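Local coordinates for binding domain (Hc) of Paraclostridial Mosquitocidal Protein 1 (Paraclostridium bifermentans, PDB 6HOX) that serves as the receptor-binding part of a botulinum-like neurotoxin that targets Anopheles mosquitoes, directing the toxin to host nerve cells, at residues Tyr85-Thr90 against Val173-Asp178; Trp134-Arg139 against Lys191-Leu196. All blocks are in the same frame, centred on the assembly; numbering follows the deposited sequence.

From the N terminus the chain passes 85-90, 134-139, 173-178 and 191-196, so the two contacts cross: contact 2 opens inside the loop that contact 1 closes and is itself closed after it. Contact 1 closes a loop of 82 intervening residues, making antiparallel neighbours of strands 89-96 and 167-174 of one sheet. Contact 2 closes a loop of 51 intervening residues and joins strand 131-137 of the other sheet to the loop after strand 186-192, at the edge of the first sheet. Their centres lie about 10 Å apart. I193 N approaches K177 O at 2.9 Å, a probable hydrogen bond, and V173 touches M136, linking both contacts within the N-terminal receptor-binding subdomain.

Contact 1: residues Tyr85-Thr90 against Val173-Asp178; sequences YFSDFT and VNQLKD
The F89 ring carries V173 on one face: V173 CB lies 3.8 Å from the ring centroid and 15° off its normal, a CH-pi contact. V173 CG2 lies over the same face, 3.5 Å from F89 CZ, and V173 CG1 is 3.6 Å from F89 CE1. S87 O sits at the ring edge, in its plane, and F83 meets the ring edge-to-face. F89 CG stands between its backbone N and carbonyl carbon (chi1 63°), on the same side of the sheet as V173. The D88 carboxylate and the N174 amide run alongside each other in the same direction, their planes 57° apart; water 1 donates to D88 OD1 at 2.9 Å, and Q175 N reaches the same oxygen in a weak hydrogen bond. The poorly ordered Y85 ring crosses L176 obliquely, its OH 3.7 Å from L176 CD1, while Y85 O lies 3.6 Å from Q175 CB. Beneath the side chains, F89 and V173 form an antiparallel hydrogen-bonded pair: F89 N to V173 O is 2.9 Å, V173 N to F89 O 2.7 Å. K177 and D178 both face N174 in a classic beta bulge where strand 167-174 turns back into 178-183. Strand 89-96 runs between 167-174 and 218-227 in one sheet of the jelly-roll sandwich, and F89 and V173 pack against W134 of strand 131-137 in the opposing sheet.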
# COMPACT_ATOMS: atom_id res chain seq x y z
N TYR A 85 -19.12 3.93 28.28
CA TYR A 85 -17.93 4.26 29.08
C TYR A 85 -17.23 2.99 29.59
O TYR A 85 -16.01 3.00 29.75
CB TYR A 85 -18.26 5.17 30.26
CG TYR A 85 -17.03 5.59 31.03
CD1 TYR A 85 -16.00 6.25 30.38
CD2 TYR A 85 -16.86 5.30 32.37
CE1 TYR A 85 -14.84 6.62 31.04
CE2 TYR A 85 -15.71 5.67 33.05
CZ TYR A 85 -14.70 6.33 32.39
OH TYR A 85 -13.55 6.71 33.03
N PHE A 86 -18.00 1.93 29.86
CA PHE A 86 -17.47 0.69 30.43
C PHE A 86 -17.22 -0.36 29.33
O PHE A 86 -17.49 -1.54 29.53
CB PHE A 86 -18.41 0.16 31.52
N SER A 87 -16.70 0.07 28.17
CA SER A 87 -16.37 -0.86 27.10
C SER A 87 -15.12 -0.39 26.35
O SER A 87 -15.12 0.66 25.68
CB SER A 87 -17.54 -1.05 26.16
OG SER A 87 -17.97 0.19 25.63
N ASP A 88 -14.04 -1.18 26.49
CA ASP A 88 -12.85 -1.08 25.64
C ASP A 88 -13.24 -1.44 24.20
O ASP A 88 -14.16 -2.21 23.98
CB ASP A 88 -11.73 -2.00 26.14
CG ASP A 88 -11.27 -1.72 27.56
OD1 ASP A 88 -11.51 -0.59 28.06
OD2 ASP A 88 -10.69 -2.65 28.17
N PHE A 89 -12.54 -0.89 23.20
CA PHE A 89 -12.79 -1.33 21.83
C PHE A 89 -11.56 -1.08 20.95
O PHE A 89 -10.63 -0.35 21.34
CB PHE A 89 -14.05 -0.67 21.26
CG PHE A 89 -14.00 0.83 21.13
CD1 PHE A 89 -14.36 1.64 22.19
CD2 PHE A 89 -13.58 1.43 19.95
CE1 PHE A 89 -14.30 3.03 22.08
CE2 PHE A 89 -13.53 2.81 19.84
CZ PHE A 89 -13.89 3.60 20.90
N THR A 90 -11.58 -1.74 19.78
CA THR A 90 -10.61 -1.55 18.73
C THR A 90 -11.36 -1.34 17.41
O THR A 90 -12.38 -1.99 17.13
CB THR A 90 -9.65 -2.75 18.64
OG1 THR A 90 -8.99 -2.80 19.91
CG2 THR A 90 -8.64 -2.62 17.52
N VAL A 173 -8.82 1.53 22.07
CA VAL A 173 -9.37 2.40 23.12
C VAL A 173 -9.59 1.55 24.38
O VAL A 173 -10.45 0.67 24.42
CB VAL A 173 -10.64 3.09 22.63
CG1 VAL A 173 -11.24 4.01 23.69
CG2 VAL A 173 -10.38 3.86 21.34
N ASN A 174 -8.73 1.79 25.37
CA ASN A 174 -8.88 1.33 26.72
C ASN A 174 -9.37 2.52 27.53
O ASN A 174 -8.56 3.37 27.92
CB ASN A 174 -7.56 0.77 27.27
CG ASN A 174 -7.67 0.29 28.70
OD1 ASN A 174 -6.74 -0.34 29.20
ND2 ASN A 174 -8.77 0.59 29.37
N GLN A 175 -10.70 2.61 27.69
CA GLN A 175 -11.35 3.75 28.34
C GLN A 175 -10.79 3.82 29.77
O GLN A 175 -10.53 2.80 30.39
CB GLN A 175 -12.88 3.67 28.21
CG GLN A 175 -13.36 3.87 26.77
CD GLN A 175 -14.81 4.24 26.55
OE1 GLN A 175 -15.60 3.44 26.04
NE2 GLN A 175 -15.16 5.48 26.85
N LEU A 176 -10.48 5.04 30.22
CA LEU A 176 -9.88 5.30 31.53
C LEU A 176 -8.34 5.19 31.47
O LEU A 176 -7.67 5.67 32.39
CB LEU A 176 -10.46 4.33 32.57
CG LEU A 176 -10.03 4.56 34.02
CD1 LEU A 176 -10.26 6.00 34.46
CD2 LEU A 176 -10.77 3.59 34.95
N LYS A 177 -7.78 4.59 30.41
CA LYS A 177 -6.32 4.51 30.30
C LYS A 177 -5.82 5.28 29.07
O LYS A 177 -5.43 6.44 29.18
CB LYS A 177 -5.84 3.05 30.29
CG LYS A 177 -5.66 2.44 31.66
CD LYS A 177 -4.67 1.30 31.70
CE LYS A 177 -4.64 0.60 33.04
NZ LYS A 177 -3.70 -0.55 33.04
N ASP A 178 -5.77 4.62 27.90
CA ASP A 178 -5.15 5.25 26.75
C ASP A 178 -5.86 4.84 25.46
O ASP A 178 -6.54 3.82 25.37
CB ASP A 178 -3.66 4.93 26.65
CG ASP A 178 -3.35 3.45 26.70
OD1 ASP A 178 -4.26 2.65 27.01
OD2 ASP A 178 -2.18 3.10 26.42
O HOH W 1 -10.61 -0.69 30.78

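Contact 2: residues Trp134-Arg139 against Lys191-Leu196; sequences WRMKDR and KSINEL
M136 meets I193 and L196 between strand 131-137 of one sheet and the loop leaving strand 186-192 of the other, in the lectin-like jelly-roll sandwich. M136 and I193 cross at about a right angle, methyl to methyl, with M136 CE 3.7 Å from I193 CG2; the bend at chi3 (-63°) places that methyl. L196 reaches the same methionine nearer its root, its CD2 3.7 Å from M136 CB, and its other methyl, CD1, turns to D138, 3.9 Å from OD2. Both M136 and I193 also touch I144, C179 and V173, so residues of strands 143-147, 167-174 and 178-183 pack around them. The backbone of 193-196 is a type I beta turn, closed by L196 N to I193 O at 3.0 Å, which brings L196 back toward the sheet that carries M136. The polar contacts gather at D138, a buried carboxylate with three backbone N-H partners: OD1 accepts those of F140 and K142, OD2 that of R197, just past the turn. Water 2 donates to E195 O at 2.9 Å; its modelled approach to D138 OD2 is too short to be trusted. On the aliphatic side of the aspartate, D138 CB lies 4.1 Å from L196 CG.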
# COMPACT_ATOMS: atom_id res chain seq x y z
N TRP A 134 -7.93 10.79 14.40
CA TRP A 134 -8.83 10.10 15.30
C TRP A 134 -9.22 11.10 16.39
O TRP A 134 -8.35 11.70 17.02
CB TRP A 134 -8.19 8.83 15.90
CG TRP A 134 -8.93 8.27 17.07
CD1 TRP A 134 -8.56 8.33 18.38
CD2 TRP A 134 -10.18 7.57 17.03
NE1 TRP A 134 -9.49 7.69 19.16
CE2 TRP A 134 -10.49 7.22 18.36
CE3 TRP A 134 -11.04 7.17 16.01
CZ2 TRP A 134 -11.64 6.51 18.69
CZ3 TRP A 134 -12.18 6.47 16.33
CH2 TRP A 134 -12.48 6.16 17.66
N ARG A 135 -10.52 11.28 16.61
CA ARG A 135 -10.96 12.19 17.65
C ARG A 135 -12.11 11.55 18.44
O ARG A 135 -13.02 10.94 17.85
CB ARG A 135 -11.38 13.54 17.08
CG ARG A 135 -12.01 14.45 18.13
CD ARG A 135 -12.30 15.86 17.69
NE ARG A 135 -11.07 16.52 17.26
CZ ARG A 135 -10.76 16.76 15.99
NH1 ARG A 135 -11.71 16.73 15.07
NH2 ARG A 135 -9.51 17.01 15.66
N MET A 136 -12.02 11.71 19.77
CA MET A 136 -13.06 11.38 20.74
C MET A 136 -13.50 12.67 21.45
O MET A 136 -12.67 13.52 21.79
CB MET A 136 -12.53 10.39 21.78
CG MET A 136 -12.31 9.00 21.20
SD MET A 136 -11.49 7.86 22.34
CE MET A 136 -9.94 8.71 22.51
N LYS A 137 -14.82 12.82 21.64
CA LYS A 137 -15.38 13.91 22.42
C LYS A 137 -16.46 13.35 23.35
O LYS A 137 -17.35 12.64 22.91
CB LYS A 137 -15.94 15.01 21.52
CG LYS A 137 -16.42 16.25 22.25
CD LYS A 137 -17.55 16.98 21.56
CE LYS A 137 -17.12 17.94 20.48
NZ LYS A 137 -18.27 18.77 20.08
N ASP A 138 -16.36 13.65 24.64
CA ASP A 138 -17.30 13.10 25.61
C ASP A 138 -18.43 14.12 25.84
O ASP A 138 -18.47 15.19 25.23
CB ASP A 138 -16.56 12.63 26.87
CG ASP A 138 -16.16 13.73 27.83
OD1 ASP A 138 -16.49 14.91 27.53
OD2 ASP A 138 -15.51 13.40 28.86
N ARG A 139 -19.36 13.76 26.70
CA ARG A 139 -20.59 14.50 26.90
C ARG A 139 -20.35 15.81 27.67
O ARG A 139 -21.29 16.60 27.78
CB ARG A 139 -21.61 13.62 27.63
CG ARG A 139 -21.21 13.22 29.04
CD ARG A 139 -21.71 11.82 29.39
NE ARG A 139 -21.28 11.41 30.72
CZ ARG A 139 -21.85 11.81 31.86
NH1 ARG A 139 -22.87 12.66 31.82
NH2 ARG A 139 -21.40 11.38 33.02
N LYS A 191 -2.46 8.63 23.50
CA LYS A 191 -2.94 9.68 24.37
C LYS A 191 -3.57 9.05 25.61
O LYS A 191 -4.16 7.98 25.53
CB LYS A 191 -4.00 10.50 23.63
CG LYS A 191 -3.53 11.18 22.36
CD LYS A 191 -2.57 12.34 22.57
CE LYS A 191 -2.15 12.89 21.24
NZ LYS A 191 -0.98 13.77 21.32
N SER A 192 -3.43 9.72 26.76
CA SER A 192 -4.12 9.38 27.96
C SER A 192 -5.58 9.80 27.82
O SER A 192 -5.86 10.94 27.46
CB SER A 192 -3.49 10.03 29.16
OG SER A 192 -2.11 9.70 29.24
N ILE A 193 -6.51 8.90 28.15
CA ILE A 193 -7.94 9.23 28.10
C ILE A 193 -8.60 9.00 29.47
O ILE A 193 -9.83 8.91 29.56
CB ILE A 193 -8.62 8.47 26.94
CG1 ILE A 193 -8.66 6.96 27.18
CG2 ILE A 193 -7.93 8.79 25.62
CD1 ILE A 193 -9.63 6.25 26.27
N ASN A 194 -7.80 8.98 30.54
CA ASN A 194 -8.28 8.92 31.93
C ASN A 194 -9.20 10.11 32.25
O ASN A 194 -10.05 9.98 33.13
CB ASN A 194 -7.12 8.79 32.92
CG ASN A 194 -6.23 10.01 33.01
OD1 ASN A 194 -5.52 10.35 32.06
ND2 ASN A 194 -6.24 10.67 34.15
N GLU A 195 -9.10 11.23 31.52
CA GLU A 195 -9.93 12.44 31.79
C GLU A 195 -11.29 12.36 31.07
O GLU A 195 -12.19 13.14 31.35
CB GLU A 195 -9.20 13.70 31.35
CG GLU A 195 -7.95 13.97 32.16
CD GLU A 195 -8.21 14.41 33.60
OE1 GLU A 195 -9.36 14.80 33.89
OE2 GLU A 195 -7.25 14.40 34.42
N LEU A 196 -11.42 11.40 30.14
CA LEU A 196 -12.56 11.33 29.26
C LEU A 196 -13.66 10.52 29.95
O LEU A 196 -13.38 9.53 30.58
CB LEU A 196 -12.12 10.66 27.95
CG LEU A 196 -12.68 11.25 26.66
CD1 LEU A 196 -12.41 12.74 26.59
CD2 LEU A 196 -12.08 10.54 25.46
O HOH W 2 -14.83 14.33 31.02